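Local coordinates for antitoxin HicB3 (Yersinia pestis, PDB 4P7D), which probably neutralises its cognate HicA toxin in a bacterial toxin-antitoxin pair and, through a ribbon-helix-helix domain, probably binds operator DNA, at the interface of chains A and B. Coordinates in Å, arbitrary orientation; residue numbers count along the deposited sequence, not the author numbering. Chains: chain A/B, Antitoxin HicB3.

Contact 1: the interface of chains A and B. Residues chain A 47, 126, 130, 133; chain B 100, 103-104.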
ATOM      1  N   GLU A  47      10.526   0.759 -20.533  1.00 48.42           N
ATOM      2  CA  GLU A  47      11.693   1.504 -20.055  1.00 53.75           C
ATOM      3  C   GLU A  47      12.964   0.651 -20.224  1.00 58.33           C
ATOM      4  O   GLU A  47      14.011   1.162 -20.602  1.00 53.01           O
ATOM      5  CB  GLU A  47      11.506   1.955 -18.591  1.00 54.16           C
ATOM      6  CG  GLU A  47      12.780   1.936 -17.726  1.00 52.25           C
ATOM      7  CD  GLU A  47      13.902   2.820 -18.266  1.00 61.50           C
ATOM      8  OE1 GLU A  47      13.612   3.701 -19.109  1.00 63.84           O
ATOM      9  OE2 GLU A  47      15.073   2.606 -17.877  1.00 57.79           O
ATOM     10  N   ALA A 126      18.416   7.634 -11.107  1.00 55.71           N
ATOM     11  CA  ALA A 126      17.859   6.922 -12.259  1.00 51.17           C
ATOM     12  C   ALA A 126      18.341   5.471 -12.332  1.00 51.29           C
ATOM     13  O   ALA A 126      17.524   4.565 -12.500  1.00 47.08           O
ATOM     14  CB  ALA A 126      18.191   7.649 -13.538  1.00 48.39           C
ATOM     15  N   ARG A 130      15.875   2.126 -11.755  1.00 49.32           N
ATOM     16  CA  ARG A 130      15.811   1.108 -12.808  1.00 54.01           C
ATOM     17  C   ARG A 130      15.968  -0.292 -12.236  1.00 58.24           C
ATOM     18  O   ARG A 130      15.168  -1.171 -12.529  1.00 61.15           O
ATOM     19  CB  ARG A 130      16.886   1.337 -13.867  1.00 61.00           C
ATOM     20  CG  ARG A 130      16.492   2.242 -15.009  1.00 56.43           C
ATOM     21  CD  ARG A 130      17.668   2.449 -15.977  1.00 53.48           C
ATOM     22  NE  ARG A 130      17.423   3.607 -16.829  1.00 53.40           N
ATOM     23  CZ  ARG A 130      18.107   4.742 -16.753  1.00 58.05           C
ATOM     24  NH1 ARG A 130      19.113   4.861 -15.885  1.00 57.03           N
ATOM     25  NH2 ARG A 130      17.806   5.748 -17.563  1.00 61.80           N
ATOM     26  N   ILE A 133      12.559  -1.120 -10.046  1.00 62.74           N
ATOM     27  CA  ILE A 133      11.248  -1.300 -10.668  1.00 61.09           C
ATOM     28  C   ILE A 133      11.228  -2.521 -11.561  1.00 62.78           C
ATOM     29  O   ILE A 133      10.169  -2.929 -12.017  1.00 65.70           O
ATOM     30  CB  ILE A 133      10.812  -0.060 -11.499  1.00 60.79           C
ATOM     31  CG1 ILE A 133      11.774   0.172 -12.669  1.00 62.88           C
ATOM     32  CG2 ILE A 133      10.678   1.186 -10.613  1.00 53.72           C
ATOM     33  CD1 ILE A 133      11.436   1.383 -13.532  1.00 46.43           C
TER
HETATM   34  N   MSE B 100      15.037  13.614 -15.537  1.00 46.64           N
HETATM   35  CA  MSE B 100      15.158  12.375 -16.274  1.00 54.80           C
HETATM   36  C   MSE B 100      14.093  12.222 -17.356  1.00 57.03           C
HETATM   37  O   MSE B 100      13.141  12.987 -17.417  1.00 58.79           O
HETATM   38  CB  MSE B 100      15.179  11.179 -15.316  1.00 50.08           C
HETATM   39  CG  MSE B 100      14.099  11.142 -14.297  1.00 57.49           C
HETATM   40 SE   MSE B 100      14.280   9.623 -13.061  1.00 98.73          SE
HETATM   41  CE  MSE B 100      15.652  10.198 -11.811  1.00 55.17           C
ATOM     42  N   ASN B 103       9.579   8.693 -19.964  1.00 53.54           N
ATOM     43  CA  ASN B 103       9.193   7.293 -19.868  1.00 50.97           C
ATOM     44  C   ASN B 103       9.699   6.637 -18.596  1.00 50.49           C
ATOM     45  O   ASN B 103       9.124   5.670 -18.128  1.00 54.27           O
ATOM     46  CB  ASN B 103       9.720   6.517 -21.061  1.00 45.13           C
ATOM     47  CG  ASN B 103      11.169   6.175 -20.896  1.00 57.19           C
ATOM     48  OD1 ASN B 103      12.015   7.062 -20.889  1.00 61.93           O
ATOM     49  ND2 ASN B 103      11.472   4.892 -20.713  1.00 59.19           N
ATOM     50  N   LEU B 104      10.799   7.143 -18.059  1.00 46.14           N
ATOM     51  CA  LEU B 104      11.288   6.656 -16.784  1.00 49.99           C
ATOM     52  C   LEU B 104      10.417   7.175 -15.610  1.00 46.98           C
ATOM     53  O   LEU B 104      10.004   6.425 -14.722  1.00 45.95           O
ATOM     54  CB  LEU B 104      12.741   7.074 -16.597  1.00 51.19           C
ATOM     55  CG  LEU B 104      13.380   6.612 -15.295  1.00 43.30           C
ATOM     56  CD1 LEU B 104      13.012   5.168 -15.045  1.00 54.53           C
ATOM     57  CD2 LEU B 104      14.851   6.724 -15.452  1.00 51.46           C
TER

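Contact 2: the interface of chains A and B. Residues chain A 103-104, 106-108, 110-111; chain B 53-55, 90, 130, 133.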
ATOM      1  N   ASN A 103      21.118  15.528   5.224  1.00 57.19           N
ATOM      2  CA  ASN A 103      22.041  14.425   5.401  1.00 50.51           C
ATOM      3  C   ASN A 103      22.006  13.470   4.225  1.00 53.34           C
ATOM      4  O   ASN A 103      23.038  13.201   3.621  1.00 55.82           O
ATOM      5  CB  ASN A 103      21.738  13.691   6.690  1.00 62.13           C
ATOM      6  CG  ASN A 103      21.811  14.601   7.903  1.00 71.59           C
ATOM      7  OD1 ASN A 103      20.923  15.438   8.117  1.00 67.84           O
ATOM      8  ND2 ASN A 103      22.870  14.449   8.703  1.00 71.17           N
ATOM      9  N   LEU A 104      20.830  12.986   3.858  1.00 49.37           N
ATOM     10  CA  LEU A 104      20.772  12.076   2.725  1.00 50.82           C
ATOM     11  C   LEU A 104      21.331  12.729   1.433  1.00 54.13           C
ATOM     12  O   LEU A 104      22.132  12.127   0.702  1.00 50.89           O
ATOM     13  CB  LEU A 104      19.338  11.588   2.514  1.00 52.71           C
ATOM     14  CG  LEU A 104      19.140  10.438   1.524  1.00 44.15           C
ATOM     15  CD1 LEU A 104      20.181   9.385   1.819  1.00 43.40           C
ATOM     16  CD2 LEU A 104      17.727   9.861   1.606  1.00 35.09           C
ATOM     17  N   THR A 106      23.504  15.093   1.166  1.00 55.25           N
ATOM     18  CA  THR A 106      24.956  15.241   1.243  1.00 48.31           C
ATOM     19  C   THR A 106      25.647  13.915   0.934  1.00 51.66           C
ATOM     20  O   THR A 106      26.645  13.886   0.224  1.00 58.64           O
ATOM     21  CB  THR A 106      25.419  15.728   2.603  1.00 46.37           C
ATOM     22  OG1 THR A 106      24.770  16.961   2.925  1.00 55.02           O
ATOM     23  CG2 THR A 106      26.877  15.963   2.562  1.00 42.56           C
ATOM     24  N   ALA A 107      25.102  12.815   1.448  1.00 47.88           N
ATOM     25  CA  ALA A 107      25.702  11.502   1.237  1.00 49.85           C
ATOM     26  C   ALA A 107      25.644  11.082  -0.237  1.00 52.84           C
ATOM     27  O   ALA A 107      26.620  10.571  -0.792  1.00 49.33           O
ATOM     28  CB  ALA A 107      25.027  10.465   2.106  1.00 41.34           C
ATOM     29  N   ILE A 108      24.497  11.301  -0.867  1.00 50.44           N
ATOM     30  CA  ILE A 108      24.366  11.072  -2.302  1.00 55.03           C
ATOM     31  C   ILE A 108      25.443  11.841  -3.080  1.00 56.23           C
ATOM     32  O   ILE A 108      26.044  11.314  -4.012  1.00 55.21           O
ATOM     33  CB  ILE A 108      22.963  11.478  -2.795  1.00 53.73           C
ATOM     34  CG1 ILE A 108      21.909  10.574  -2.159  1.00 51.47           C
ATOM     35  CG2 ILE A 108      22.869  11.397  -4.289  1.00 49.11           C
ATOM     36  CD1 ILE A 108      20.501  11.003  -2.439  1.00 49.62           C
ATOM     37  N   LYS A 110      28.499  12.895  -1.739  1.00 60.95           N
ATOM     38  CA  LYS A 110      29.789  12.268  -1.437  1.00 61.53           C
ATOM     39  C   LYS A 110      29.947  10.920  -2.162  1.00 65.37           C
ATOM     40  O   LYS A 110      31.004  10.611  -2.707  1.00 66.65           O
ATOM     41  CB  LYS A 110      29.969  12.083   0.064  1.00 55.40           C
ATOM     42  CG  LYS A 110      30.775  10.859   0.446  1.00 61.16           C
ATOM     43  CD  LYS A 110      30.623  10.559   1.937  1.00 74.47           C
ATOM     44  CE  LYS A 110      31.112   9.154   2.291  1.00 85.71           C
ATOM     45  NZ  LYS A 110      30.449   8.660   3.527  1.00 76.61           N
ATOM     46  N   PHE A 111      28.886  10.127  -2.183  1.00 64.55           N
ATOM     47  CA  PHE A 111      28.927   8.858  -2.886  1.00 61.70           C
ATOM     48  C   PHE A 111      29.267   9.082  -4.350  1.00 64.50           C
ATOM     49  O   PHE A 111      30.139   8.422  -4.900  1.00 66.42           O
ATOM     50  CB  PHE A 111      27.590   8.143  -2.753  1.00 52.64           C
ATOM     51  CG  PHE A 111      27.613   6.718  -3.194  1.00 56.91           C
ATOM     52  CD1 PHE A 111      28.052   5.723  -2.337  1.00 60.87           C
ATOM     53  CD2 PHE A 111      27.167   6.361  -4.452  1.00 60.03           C
ATOM     54  CE1 PHE A 111      28.057   4.404  -2.730  1.00 56.39           C
ATOM     55  CE2 PHE A 111      27.176   5.038  -4.857  1.00 61.57           C
ATOM     56  CZ  PHE A 111      27.613   4.061  -3.994  1.00 60.81           C
TER
ATOM     57  N   GLY B  53      27.009  15.666   9.543  1.00 89.17           N
ATOM     58  CA  GLY B  53      26.120  15.549   8.400  1.00 79.12           C
ATOM     59  C   GLY B  53      26.075  14.158   7.787  1.00 79.34           C
ATOM     60  O   GLY B  53      26.086  14.007   6.558  1.00 76.70           O
ATOM     61  N   PHE B  54      26.018  13.138   8.641  1.00 80.31           N
ATOM     62  CA  PHE B  54      25.962  11.751   8.184  1.00 77.23           C
ATOM     63  C   PHE B  54      24.535  11.183   8.231  1.00 78.23           C
ATOM     64  O   PHE B  54      23.674  11.708   8.939  1.00 74.89           O
ATOM     65  CB  PHE B  54      26.917  10.893   9.006  1.00 78.19           C
ATOM     66  CG  PHE B  54      28.313  10.891   8.475  1.00 83.91           C
ATOM     67  CD1 PHE B  54      28.630  10.161   7.345  1.00 82.78           C
ATOM     68  CD2 PHE B  54      29.306  11.628   9.090  1.00 85.38           C
ATOM     69  CE1 PHE B  54      29.919  10.155   6.848  1.00 80.12           C
ATOM     70  CE2 PHE B  54      30.594  11.626   8.593  1.00 81.06           C
ATOM     71  CZ  PHE B  54      30.899  10.887   7.473  1.00 73.64           C
ATOM     72  N   PRO B  55      24.268  10.126   7.444  1.00 72.10           N
ATOM     73  CA  PRO B  55      22.868   9.695   7.360  1.00 64.03           C
ATOM     74  C   PRO B  55      22.540   8.570   8.339  1.00 54.28           C
ATOM     75  O   PRO B  55      23.419   7.811   8.713  1.00 54.44           O
ATOM     76  CB  PRO B  55      22.751   9.214   5.907  1.00 66.67           C
ATOM     77  CG  PRO B  55      24.135   8.690   5.569  1.00 54.77           C
ATOM     78  CD  PRO B  55      25.124   9.443   6.450  1.00 67.49           C
ATOM     79  N   GLU B  90      17.518  13.805  11.405  1.00 64.33           N
ATOM     80  CA  GLU B  90      17.990  14.466  10.196  1.00 70.72           C
ATOM     81  C   GLU B  90      17.417  15.879  10.105  1.00 73.92           C
ATOM     82  O   GLU B  90      16.262  16.139  10.468  1.00 69.61           O
ATOM     83  CB  GLU B  90      17.675  13.624   8.945  1.00 62.39           C
ATOM     84  CG  GLU B  90      18.755  12.541   8.723  1.00 59.72           C
ATOM     85  CD  GLU B  90      18.511  11.575   7.564  1.00 53.04           C
ATOM     86  OE1 GLU B  90      19.388  10.709   7.361  1.00 54.83           O
ATOM     87  OE2 GLU B  90      17.482  11.656   6.858  1.00 53.55           O
ATOM     88  N   ARG B 130      19.096   5.550   0.444  1.00 47.18           N
ATOM     89  CA  ARG B 130      19.700   5.297   1.745  1.00 45.45           C
ATOM     90  C   ARG B 130      20.228   3.864   1.861  1.00 46.60           C
ATOM     91  O   ARG B 130      21.181   3.614   2.583  1.00 53.60           O
ATOM     92  CB  ARG B 130      18.695   5.594   2.849  1.00 49.39           C
ATOM     93  CG  ARG B 130      19.223   5.451   4.260  1.00 45.53           C
ATOM     94  CD  ARG B 130      18.079   5.621   5.259  1.00 52.27           C
ATOM     95  NE  ARG B 130      17.450   6.944   5.241  1.00 48.64           N
ATOM     96  CZ  ARG B 130      18.024   8.048   5.714  1.00 50.70           C
ATOM     97  NH1 ARG B 130      19.257   7.989   6.204  1.00 50.21           N
ATOM     98  NH2 ARG B 130      17.385   9.216   5.673  1.00 46.78           N
ATOM     99  N   ILE B 133      23.773   3.379  -0.092  1.00 46.82           N
ATOM    100  CA  ILE B 133      24.881   4.028   0.579  1.00 54.50           C
ATOM    101  C   ILE B 133      25.179   3.408   1.932  1.00 59.48           C
ATOM    102  O   ILE B 133      26.311   3.021   2.207  1.00 68.15           O
ATOM    103  CB  ILE B 133      24.596   5.526   0.749  1.00 57.35           C
ATOM    104  CG1 ILE B 133      24.586   6.196  -0.624  1.00 46.48           C
ATOM    105  CG2 ILE B 133      25.610   6.156   1.682  1.00 56.55           C
ATOM    106  CD1 ILE B 133      24.412   7.662  -0.590  1.00 51.39           C
TER

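Contact 1: the interface of chains A and B
In the ribbon-helix-helix dimer formed by the C-terminal parts of two antitoxin chains, B:Leu104 of helix 102-115 packs against A:Ala126 and A:Arg130 of helix 121-133, while B:Asn103 beside it reaches A:Glu47 of helix 32-51. Leucine suits the middle of this patch because its two branches can face different neighbours, one toward helix 121-133 and the other toward helix 32-51. With CG anti to the backbone N (chi1 -179°), one branch, CD2, lies 4.0 Å from the methyl CB of A:Ala126 and also covers one face of the A:Arg130 guanidinium toward its rim, 3.8 Å from NH2. The other branch, CD1, turns to the carboxylate carbon CD of A:Glu47 at 4.1 Å. Alanine's small side chain lets the partner come near the helix: the selenomethionine B:Met100, at the end of strand 93-101, brings its CE methyl 3.8 Å from the backbone N of A:Ala126.

A:Glu47 divides its oxygens between the chains. OE2 lies in the guanidinium plane of A:Arg130, 2.8 Å from NE in a salt bridge, while NE approaches from its syn side, somewhat out of the carboxylate plane. This bond within chain A probably steadies the carboxylate that receives the asparagine. OE1 offers its anti lone pair to the amide ND2 of B:Asn103 at 2.9 Å, the side chains crossing at about a right angle and the bond well bent (140° at H).

Contact 2: the interface of chains A and B
B:Ile133, the last residue of helix 121-133, pushes its side chain against helix 102-114 of the partner in the ribbon-helix-helix dimer, where A:Ala107, A:Ile108 and A:Phe111 receive it. Its CG1 branch stands anti to the carbonyl carbon (chi1 -67°), carrying the terminal methyl CD1 to the helix backbone, 3.7 Å from the N of A:Ile108. The same methyl lies 3.9 Å from CB of A:Ala107, a residue small enough to let it approach the main chain. A:Phe111 runs past the isoleucine in the opposite direction, its ring carbon CD1 3.9 Å from B:Ile133 CG1. Isoleucine, branched and apolar, fills this tight part well. B:Pro55 adds a rigid ring on another side of the A:Ala107 methyl, with CG 4.0 Å from CB.

Toward the start of the helix the contact becomes more polar. A:Leu104 still packs there, its CD1 branch 4.1 Å from CA of B:Arg130. A:Asn103 donates from its amide ND2 to the backbone O of B:Phe54 at 2.9 Å. This donor stands above the carbonyl plane, and the bond is bent (131° at H). The asparagine's OD1 also touches the methylene CG of B:Glu90; the two side chains cross obliquely, and their amide and carboxylate planes, though only 6° apart, are not stacked. B:Arg130 holds that carboxylate end-on: NH1 meets OE1 and NH2 forms a salt bridge with OE2 at 2.7 Å, both on syn sides. The pairing probably offsets the two charges and fixes the acid beside the asparagine. The loose side is that of A:Lys110, whose long flexible chain brings NZ to the edge of the B:Phe54 ring, 3.7 Å from CE1, without a hydrogen bond to it.

The site thus joins the first helix of one chain's ribbon-helix-helix motif to the second helix of the other, with the segment 53-55 that follows helix 32-51 packed along its flank.

The C-alpha centres of contact 1 and contact 2 lie about 23 Å apart, in opposite halves of a two-fold symmetric interface. Asn103, Leu104, Arg130 and Ile133 appear in both with the chains exchanged, so each chain lends its helix beginning at 102 to one contact and helix 121-133 to the other. The side-chain pairings of Asn103 and Arg130 are not identical in the two copies, which may reflect a departure from exact symmetry or the limited resolution. Such reciprocal exchange of helices is typical of ribbon-helix-helix dimers, and here it also ties residues of the N-terminal part into the pairing.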